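Local coordinates for sulfite dehydrogenase (Paracoccus pantotrophus, PDB 2XTS) that oxidises protein-bound sulfane sulfur as the molybdenum-cofactor subunit of the SoxCD complex, working alongside a haem-carrying cytochrome subunit, at the interface of chains A and C and the interface of chains A and B. Residues are numbered along the deposited sequence; one frame, centred on the assembly and turned at random. Chains: chain A/B, Sulfite dehydrogenase; chain C, Cytochrome.

Contact 1: the interface of chains A and C. Residues chain A 11, 15-16; chain C 95, 102-103.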
loop_
_atom_site.group_PDB
_atom_site.type_symbol
_atom_site.label_atom_id
_atom_site.label_comp_id
_atom_site.label_asym_id
_atom_site.label_seq_id
_atom_site.Cartn_x
_atom_site.Cartn_y
_atom_site.Cartn_z
ATOM N N ILE A 11 34.265 7.884 8.429
ATOM C CA ILE A 11 33.056 8.661 8.097
ATOM C C ILE A 11 32.676 8.355 6.647
ATOM O O ILE A 11 33.516 8.462 5.745
ATOM C CB ILE A 11 33.282 10.163 8.299
ATOM C CG1 ILE A 11 33.591 10.472 9.771
ATOM C CG2 ILE A 11 32.056 10.975 7.805
ATOM C CD1 ILE A 11 34.284 11.825 9.977
ATOM N N ALA A 15 27.095 10.323 5.632
ATOM C CA ALA A 15 27.089 10.924 6.983
ATOM C C ALA A 15 27.746 12.295 6.999
ATOM O O ALA A 15 27.994 12.844 8.070
ATOM C CB ALA A 15 27.769 9.985 7.976
ATOM N N SER A 16 28.013 12.841 5.807
ATOM C CA SER A 16 28.702 14.127 5.690
ATOM C C SER A 16 28.078 15.030 4.638
ATOM O O SER A 16 27.761 16.185 4.902
ATOM C CB SER A 16 30.182 13.905 5.370
ATOM O OG SER A 16 30.878 15.126 5.250
ATOM N N ARG C 95 28.675 17.131 14.910
ATOM C CA ARG C 95 28.055 16.018 14.188
ATOM C C ARG C 95 27.491 16.369 12.834
ATOM O O ARG C 95 27.459 15.513 11.966
ATOM C CB ARG C 95 26.949 15.414 15.070
ATOM C CG ARG C 95 26.191 14.235 14.465
ATOM C CD ARG C 95 27.026 13.004 14.187
ATOM N NE ARG C 95 26.199 11.891 13.739
ATOM C CZ ARG C 95 25.704 11.785 12.515
ATOM N NH1 ARG C 95 25.971 12.712 11.619
ATOM N NH2 ARG C 95 24.935 10.752 12.187
ATOM N N ALA C 102 29.534 17.708 6.741
ATOM C CA ALA C 102 29.521 17.519 8.161
ATOM C C ALA C 102 30.621 16.572 8.626
ATOM O O ALA C 102 31.158 15.795 7.845
ATOM C CB ALA C 102 28.172 16.996 8.596
ATOM N N GLN C 103 30.961 16.677 9.904
ATOM C CA GLN C 103 31.943 15.823 10.583
ATOM C C GLN C 103 33.367 16.075 10.092
ATOM O O GLN C 103 34.174 15.147 10.027
ATOM C CB GLN C 103 31.620 14.327 10.496
ATOM C CG GLN C 103 30.238 13.989 11.014
ATOM C CD GLN C 103 30.087 12.516 11.257
ATOM O OE1 GLN C 103 29.396 11.781 10.526
ATOM N NE2 GLN C 103 30.740 12.061 12.279
#

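Contact 2: the interface of chains A and B. Residues chain A 82, 85-86, 88; chain B 7, 14.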
loop_
_atom_site.group_PDB
_atom_site.type_symbol
_atom_site.label_atom_id
_atom_site.label_comp_id
_atom_site.label_asym_id
_atom_site.label_seq_id
_atom_site.Cartn_x
_atom_site.Cartn_y
_atom_site.Cartn_z
ATOM N N LEU A 82 -8.246 3.246 -20.287
ATOM C CA LEU A 82 -9.630 3.707 -20.248
ATOM C C LEU A 82 -9.713 4.928 -19.330
ATOM O O LEU A 82 -9.624 4.827 -18.106
ATOM C CB LEU A 82 -10.554 2.591 -19.765
ATOM C CG LEU A 82 -12.062 2.887 -19.701
ATOM C CD1 LEU A 82 -12.553 3.429 -21.026
ATOM C CD2 LEU A 82 -12.801 1.609 -19.287
ATOM N N GLN A 85 -13.006 10.002 -18.404
ATOM C CA GLN A 85 -13.888 10.712 -19.336
ATOM C C GLN A 85 -14.612 9.763 -20.280
ATOM O O GLN A 85 -15.797 9.941 -20.581
ATOM C CB GLN A 85 -13.095 11.701 -20.177
ATOM C CG GLN A 85 -12.720 12.997 -19.488
ATOM C CD GLN A 85 -11.465 12.955 -18.658
ATOM O OE1 GLN A 85 -10.873 11.888 -18.426
ATOM N NE2 GLN A 85 -11.029 14.132 -18.228
ATOM N N ASP A 86 -13.907 8.740 -20.762
ATOM C CA ASP A 86 -14.488 7.771 -21.692
ATOM C C ASP A 86 -15.291 6.650 -21.020
ATOM O O ASP A 86 -16.097 5.980 -21.666
ATOM C CB ASP A 86 -13.358 7.147 -22.510
ATOM C CG ASP A 86 -12.755 8.097 -23.529
ATOM O OD1 ASP A 86 -13.352 9.172 -23.795
ATOM O OD2 ASP A 86 -11.675 7.750 -24.053
ATOM N N ARG A 88 -17.887 4.377 -19.175
ATOM C CA ARG A 88 -19.332 4.314 -18.981
ATOM C C ARG A 88 -19.670 2.994 -18.307
ATOM O O ARG A 88 -19.097 1.963 -18.648
ATOM C CB ARG A 88 -20.068 4.376 -20.319
ATOM C CG ARG A 88 -19.885 5.647 -21.136
ATOM C CD ARG A 88 -20.535 6.866 -20.498
ATOM N NE ARG A 88 -20.460 7.998 -21.408
ATOM C CZ ARG A 88 -19.411 8.804 -21.533
ATOM N NH1 ARG A 88 -18.326 8.648 -20.773
ATOM N NH2 ARG A 88 -19.457 9.803 -22.409
ATOM N N LEU B 7 -19.698 6.820 -27.352
ATOM C CA LEU B 7 -18.777 6.043 -26.491
ATOM C C LEU B 7 -19.345 4.671 -26.122
ATOM O O LEU B 7 -18.624 3.803 -25.613
ATOM C CB LEU B 7 -18.377 6.811 -25.224
ATOM C CG LEU B 7 -17.210 7.775 -25.407
ATOM C CD1 LEU B 7 -17.165 8.750 -24.277
ATOM C CD2 LEU B 7 -15.862 7.055 -25.537
ATOM N N TRP B 14 -10.164 0.013 -27.442
ATOM C CA TRP B 14 -9.864 -0.832 -26.295
ATOM C C TRP B 14 -10.775 -2.040 -26.178
ATOM O O TRP B 14 -10.480 -2.958 -25.411
ATOM C CB TRP B 14 -9.872 -0.003 -25.021
ATOM C CG TRP B 14 -11.142 0.727 -24.722
ATOM C CD1 TRP B 14 -12.262 0.252 -24.099
ATOM C CD2 TRP B 14 -11.390 2.101 -24.988
ATOM N NE1 TRP B 14 -13.197 1.254 -23.978
ATOM C CE2 TRP B 14 -12.685 2.397 -24.527
ATOM C CE3 TRP B 14 -10.671 3.108 -25.639
ATOM C CZ2 TRP B 14 -13.264 3.673 -24.671
ATOM C CZ3 TRP B 14 -11.248 4.399 -25.757
ATOM C CH2 TRP B 14 -12.526 4.656 -25.270
HETATM O O HOH W 1 -16.788 3.723 -23.397
#

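Contact 3: the interface of chains A and B. Residues chain A 30, 37-38, 67, 69-70; chain B 26-28, 201.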
loop_
_atom_site.group_PDB
_atom_site.type_symbol
_atom_site.label_atom_id
_atom_site.label_comp_id
_atom_site.label_asym_id
_atom_site.label_seq_id
_atom_site.Cartn_x
_atom_site.Cartn_y
_atom_site.Cartn_z
ATOM N N PRO A 30 10.806 2.097 -5.691
ATOM C CA PRO A 30 11.786 1.468 -4.813
ATOM C C PRO A 30 13.241 1.807 -5.097
ATOM O O PRO A 30 13.594 2.097 -6.241
ATOM C CB PRO A 30 11.545 -0.023 -5.038
ATOM C CG PRO A 30 10.088 -0.090 -5.446
ATOM C CD PRO A 30 9.906 1.110 -6.296
ATOM N N VAL A 37 12.411 -7.330 -6.351
ATOM C CA VAL A 37 11.040 -7.304 -5.877
ATOM C C VAL A 37 10.171 -6.712 -6.980
ATOM O O VAL A 37 9.907 -5.519 -7.012
ATOM C CB VAL A 37 10.918 -6.558 -4.533
ATOM C CG1 VAL A 37 9.502 -6.673 -3.981
ATOM C CG2 VAL A 37 11.914 -7.128 -3.508
ATOM N N LYS A 38 9.796 -7.559 -7.932
ATOM C CA LYS A 38 9.098 -7.152 -9.136
ATOM C C LYS A 38 8.275 -8.311 -9.624
ATOM O O LYS A 38 8.430 -9.435 -9.153
ATOM C CB LYS A 38 10.102 -6.738 -10.207
ATOM C CG LYS A 38 11.050 -7.855 -10.634
ATOM C CD LYS A 38 11.929 -7.403 -11.776
ATOM C CE LYS A 38 13.033 -8.410 -12.060
ATOM N NZ LYS A 38 13.829 -7.993 -13.258
ATOM N N PRO A 67 2.247 -4.208 -2.480
ATOM C CA PRO A 67 2.487 -2.955 -3.228
ATOM C C PRO A 67 1.907 -3.070 -4.617
ATOM O O PRO A 67 2.195 -4.010 -5.324
ATOM C CB PRO A 67 4.018 -2.847 -3.255
ATOM C CG PRO A 67 4.487 -3.772 -2.209
ATOM C CD PRO A 67 3.519 -4.891 -2.161
ATOM N N GLY A 69 2.400 -1.676 -7.401
ATOM C CA GLY A 69 3.300 -1.733 -8.524
ATOM C C GLY A 69 3.879 -3.107 -8.821
ATOM O O GLY A 69 4.332 -3.342 -9.940
ATOM N N CYS A 70 3.910 -3.997 -7.833
ATOM C CA CYS A 70 4.342 -5.368 -8.110
ATOM C C CYS A 70 3.277 -6.421 -7.880
ATOM O O CYS A 70 3.563 -7.606 -7.866
ATOM C CB CYS A 70 5.590 -5.742 -7.333
ATOM S SG CYS A 70 5.484 -5.713 -5.550
ATOM N N PRO B 26 7.595 -4.560 -15.138
ATOM C CA PRO B 26 7.839 -5.421 -13.979
ATOM C C PRO B 26 7.528 -4.757 -12.637
ATOM O O PRO B 26 7.183 -5.434 -11.693
ATOM C CB PRO B 26 9.322 -5.790 -14.119
ATOM C CG PRO B 26 9.612 -5.674 -15.572
ATOM C CD PRO B 26 8.736 -4.547 -16.069
ATOM N N TYR B 27 7.723 -3.451 -12.550
ATOM C CA TYR B 27 7.316 -2.683 -11.377
ATOM C C TYR B 27 6.620 -1.426 -11.868
ATOM O O TYR B 27 7.243 -0.532 -12.430
ATOM C CB TYR B 27 8.500 -2.322 -10.463
ATOM C CG TYR B 27 8.020 -2.003 -9.066
ATOM C CD1 TYR B 27 7.428 -0.783 -8.769
ATOM C CD2 TYR B 27 8.166 -2.907 -8.030
ATOM C CE1 TYR B 27 6.953 -0.497 -7.535
ATOM C CE2 TYR B 27 7.681 -2.633 -6.770
ATOM C CZ TYR B 27 7.095 -1.416 -6.517
ATOM O OH TYR B 27 6.602 -1.098 -5.266
ATOM N N GLY B 28 5.305 -1.377 -11.713
ATOM C CA GLY B 28 4.485 -0.345 -12.345
ATOM C C GLY B 28 4.314 0.931 -11.558
ATOM O O GLY B 28 4.528 0.982 -10.364
ATOM N N GLU B 201 6.698 -4.034 1.310
ATOM C CA GLU B 201 8.031 -4.076 0.713
ATOM C C GLU B 201 9.018 -3.290 1.549
ATOM O O GLU B 201 8.667 -2.659 2.538
ATOM C CB GLU B 201 7.982 -3.561 -0.729
ATOM C CG GLU B 201 7.545 -2.123 -0.839
ATOM C CD GLU B 201 7.388 -1.596 -2.244
ATOM O OE1 GLU B 201 7.611 -2.311 -3.237
ATOM O OE2 GLU B 201 7.012 -0.419 -2.342
HETATM O O HOH W 2 4.028 -0.047 -5.728
#

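Contact 1: the interface of chains A and C
A:Ala15, which ends the 3-10 helix 13-15 of chain A, and A:Ser16 just after it meet the loop of C:Ala102 and C:Gln103 in the c-type cytochrome subunit. A:Ser16 and C:Ala102 are joined by two hydrogen bonds that close a small ring. The A:Ser16 hydroxyl OG donates to the C:Ala102 carbonyl O at 2.7 Å, in the carbonyl plane and on a lone pair. OG is anti to the backbone N (chi1 180°), which turns it toward this acceptor. The amide N of C:Ala102 answers with a bond of 3.0 Å to A:Ser16 O, close to straight at 163°.

The C:Gln103 chain runs on from there past A:Ile11, which it crosses obliquely. The delta-methyl CD1 of A:Ile11 rests on C:Gln103 CB at 3.7 Å. The amide end reaches A:Ala15. As modelled, C:Gln103 OE1 lies 3.0 Å from A:Ala15 O, which sets two acceptors together. This orientation is doubtful; with the amide turned over, NE2 could donate instead.

In the cytochrome, the loop lies between helices 86-96 and 107-120. It runs on from C:Met97, the axial haem ligand, which comes five residues before C:Ala102.

Contact 2: the interface of chains A and B
The indole ring of B:Trp14 takes A:Leu82 on one face. The methyl CD1 of A:Leu82 sits above the plane, toward the rim, 3.7 Å from B:Trp14 CE2. The two side chains cross at about a right angle. Water 1 lies at the ring's edge, in plane. The guanidinium of A:Arg88 has B:Leu7 CB over one face, again toward the rim. At its edge is the backbone carbonyl of A:Gln85. NH1 of A:Arg88 donates to A:Gln85 O at 2.8 Å, in the guanidinium plane (157° at H). This bond within chain A helps to fix the rotation of the flat group that B:Leu7 packs on.

A:Asp86 lies across both B:Leu7 and B:Trp14. Its carboxylate lies nearly parallel to the indole, 16° apart, with OD2 3.4 Å from B:Trp14 CH2. OD2 sits above the rim of the ring, on the face that A:Leu82 takes. CG of A:Asp86 meets the branch CD2 of B:Leu7 at 3.8 Å. The other branch, CD1, turns to the guanidinium and lies 3.5 Å from A:Arg88 CZ.

Polar contact across is made through water 1, 2.9 Å from A:Asp86 O and also 2.9 Å from B:Leu7 O. Both partners are carbonyls, so the water is the likely donor to each. The site probably helps to hold the N-terminal segment of one sulfite dehydrogenase copy against the other in the two-fold pair.

Contact 3: the interface of chains A and B
The phenol oxygen OH of B:Tyr27, packed against A:Pro67, is gripped from two directions. It donates to B:Glu201 OE1 at 2.6 Å, using the syn lone pair of that carboxylate oxygen. It also meets water 2 at 2.8 Å, and this water bonds the amide N of A:Gly69. The tyrosine tip is thus tied to both chains.

The ring of B:Tyr27 is clamped on both faces by chain A. On one side A:Pro30 CG lies over the face, toward the rim, 3.4 Å from CZ in a CH-pi contact. On the other is the peptide joining A:Gly69 and A:Cys70. The carbonyl O of A:Val37 also touches the ring, 3.3 Å from B:Tyr27 CD2. CG of B:Tyr27 is anti to its backbone N (chi1 -159°), which sends the ring into this slot. At its base, B:Gly28 N donates to A:Gly69 O at 2.8 Å, close to straight at 169°.

B:Glu201 slides past A:Pro67 in the opposite direction, with CD 3.6 Å from A:Pro67 CG. A:Lys38 runs beside B:Pro26, its CD 3.9 Å from B:Pro26 CB.

B:Tyr27 lies on a loop ahead of the 3-10 helix 32-34. Its slot is built from the loops of A:Pro30 and A:Val37 and the 3-10 helix 68-70. B:Glu201 begins the short strand 201-202.

The centres of the C-alpha atoms of contacts 1 and 2 are about 55 Å apart. Contact 3 lies about 33 Å from contact 1 and 27 Å from contact 2. Contacts 1 and 2 share the 3-10 helix 13-15, in different copies of the sulfite dehydrogenase. By the two-fold symmetry, one N-terminal segment therefore touches both the cytochrome and the other sulfite dehydrogenase. Contact 3 draws on the next stretch, around residues 26 to 38. The N-terminal region thus appears to join the pairing of the two sulfite dehydrogenase chains to the docking of the cytochrome.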